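Local coordinates for periplasmic sugar-binding protein (Chloroflexus aurantiacus, PDB 4RXU) that binds D-glucose and probably delivers sugar to an ABC-type transporter as its periplasmic solute-binding component, at residues T302-Q305 / D306-A310. Numbering follows the deposited sequence.
Sequences TLVQ and DAIKA
D306 meets T302 one helical turn back, and the pair opens a worked example of how an alpha-helix divides its faces between core and surface. The N of D306 donates to the O of T302 at 2.8 Å, and the two side chains run side by side in the same direction. With CG beside its own backbone N (chi1 -80°), the carboxylate lies back over the preceding turn, CG 3.3 Å from the O of T302, and its OD2 lies 3.9 Å from CG2 of T302. This oxygen also makes a weak hydrogen bond to the hydroxyl of S338 on strand 332-343; an alanine here would probably leave that hydroxyl without this acceptor and the methyl of T302 without the carboxylate beside it. A307 continues the i to i+4 pattern, its N bonded to the O of L303, while its side chain packs on Y117 of strand 113-117. Helix 300-315 thereby covers the mixed sheet of one lobe of a periplasmic sugar-binding protein of the ChvE type, and the L303 side chain, packed on R44 of the glucose pocket, lies about 7 Å from the bound sugar. At I308 the contact turns apolar: CD1 touches CG1 of V304 at 3.6 Å, the two branched chains lying alongside each other and both reaching A55 of helix 44-59. The N of I308 bonds to the O of V304. K309, on the outer side, donates its N to the O of Q305. In the conformer described here, one of two, the bend at chi3 (-90°) brings CE to 3.7 Å from CG of Q305, so the aliphatic parts of two polar side chains cross at about a right angle.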
ATOM      1  N   THR A 302       7.531   9.180  -8.940  1.00  8.02           N
ATOM      2  CA  THR A 302       6.547  10.253  -9.034  1.00  9.38           C
ATOM      3  C   THR A 302       6.121  10.731  -7.643  1.00  9.71           C
ATOM      4  O   THR A 302       5.979  11.923  -7.414  1.00  9.64           O
ATOM      5  CB  THR A 302       5.305   9.809  -9.816  1.00  8.94           C
ATOM      6  OG1 THR A 302       5.729   9.307 -11.095  1.00 10.29           O
ATOM      7  CG2 THR A 302       4.310  10.960 -10.019  1.00 11.98           C
ATOM      8  N   LEU A 303       5.919   9.796  -6.725  1.00  8.86           N
ATOM      9  CA  LEU A 303       5.468  10.138  -5.386  1.00  8.47           C
ATOM     10  C   LEU A 303       6.529  11.017  -4.715  1.00  8.72           C
ATOM     11  O   LEU A 303       6.221  12.066  -4.128  1.00  7.86           O
ATOM     12  CB  LEU A 303       5.214   8.869  -4.574  1.00  9.25           C
ATOM     13  CG  LEU A 303       4.262   9.071  -3.383  1.00 10.48           C
ATOM     14  CD1 LEU A 303       2.819   9.183  -3.841  1.00 10.87           C
ATOM     15  CD2 LEU A 303       4.401   7.956  -2.360  1.00 12.04           C
ATOM     16  N   VAL A 304       7.787  10.591  -4.820  1.00  7.01           N
ATOM     17  CA  VAL A 304       8.890  11.324  -4.245  1.00  7.74           C
ATOM     18  C   VAL A 304       8.968  12.729  -4.833  1.00  8.30           C
ATOM     19  O   VAL A 304       9.103  13.719  -4.103  1.00  8.46           O
ATOM     20  CB  VAL A 304      10.206  10.545  -4.450  1.00  9.95           C
ATOM     21  CG1 VAL A 304      11.425  11.457  -4.395  1.00 10.59           C
ATOM     22  CG2 VAL A 304      10.300   9.412  -3.429  1.00  8.36           C
ATOM     23  N   GLN A 305       8.921  12.826  -6.160  1.00  9.17           N
ATOM     24  CA  GLN A 305       9.042  14.149  -6.792  1.00 10.27           C
ATOM     25  C   GLN A 305       7.870  15.046  -6.415  1.00  9.44           C
ATOM     26  O   GLN A 305       8.052  16.229  -6.194  1.00 10.28           O
ATOM     27  CB  GLN A 305       9.194  14.057  -8.310  1.00 13.25           C
ATOM     28  CG  GLN A 305       9.993  15.221  -8.903  1.00 20.06           C
ATOM     29  CD  GLN A 305      11.452  15.223  -8.456  1.00 25.41           C
ATOM     30  OE1 GLN A 305      12.114  14.176  -8.400  1.00 29.13           O
ATOM     31  NE2 GLN A 305      11.955  16.395  -8.128  1.00 47.08           N
ATOM     32  N   ASP A 306       6.663  14.471  -6.343  1.00  8.38           N
ATOM     33  CA  ASP A 306       5.475  15.233  -5.933  1.00  9.69           C
ATOM     34  C   ASP A 306       5.670  15.831  -4.552  1.00 11.70           C
ATOM     35  O   ASP A 306       5.357  16.987  -4.311  1.00 10.46           O
ATOM     36  CB  ASP A 306       4.216  14.377  -5.986  1.00 10.90           C
ATOM     37  CG  ASP A 306       3.660  14.243  -7.378  1.00 12.68           C
ATOM     38  OD1 ASP A 306       4.128  14.938  -8.315  1.00 14.08           O
ATOM     39  OD2 ASP A 306       2.718  13.438  -7.514  1.00 12.12           O
ATOM     40  N   ALA A 307       6.256  15.046  -3.662  1.00  8.55           N
ATOM     41  CA  ALA A 307       6.539  15.519  -2.295  1.00  8.30           C
ATOM     42  C   ALA A 307       7.631  16.593  -2.255  1.00 11.49           C
ATOM     43  O   ALA A 307       7.529  17.579  -1.518  1.00  9.55           O
ATOM     44  CB  ALA A 307       6.933  14.354  -1.401  1.00 10.21           C
ATOM     45  N   ILE A 308       8.684  16.375  -3.020  1.00  9.01           N
ATOM     46  CA  ILE A 308       9.777  17.346  -3.057  1.00  8.74           C
ATOM     47  C   ILE A 308       9.237  18.656  -3.646  1.00 10.84           C
ATOM     48  O   ILE A 308       9.482  19.743  -3.119  1.00 10.58           O
ATOM     49  CB  ILE A 308      10.993  16.821  -3.842  1.00 10.67           C
ATOM     50  CG1 ILE A 308      11.635  15.644  -3.100  1.00 13.46           C
ATOM     51  CG2 ILE A 308      12.010  17.954  -4.060  1.00 12.03           C
ATOM     52  CD1 ILE A 308      12.628  14.852  -3.937  1.00 16.83           C
ATOM     53  N   LYS A 309       8.531  18.559  -4.760  1.00 10.93           N
ATOM     54  CA  LYS A 309       7.975  19.748  -5.412  0.50 11.68           C
ATOM     55  C   LYS A 309       7.059  20.535  -4.451  1.00 10.94           C
ATOM     56  O   LYS A 309       7.122  21.774  -4.352  1.00 13.17           O
ATOM     57  CB  LYS A 309       7.248  19.363  -6.707  0.50 12.63           C
ATOM     58  CG  LYS A 309       8.181  18.927  -7.838  0.50 17.03           C
ATOM     59  CD  LYS A 309       7.462  18.718  -9.172  0.50 25.55           C
ATOM     60  CE  LYS A 309       6.940  17.307  -9.394  0.50 33.50           C
ATOM     61  NZ  LYS A 309       6.370  17.191 -10.771  0.50 18.19           N
ATOM     62  N   ALA A 310       6.229  19.831  -3.703  1.00 10.23           N
ATOM     63  CA  ALA A 310       5.308  20.502  -2.785  1.00 10.89           C
ATOM     64  C   ALA A 310       6.089  21.171  -1.680  1.00  9.58           C
ATOM     65  O   ALA A 310       5.800  22.314  -1.329  1.00 10.78           O
ATOM     66  CB  ALA A 310       4.298  19.533  -2.217  1.00 12.92           C
TER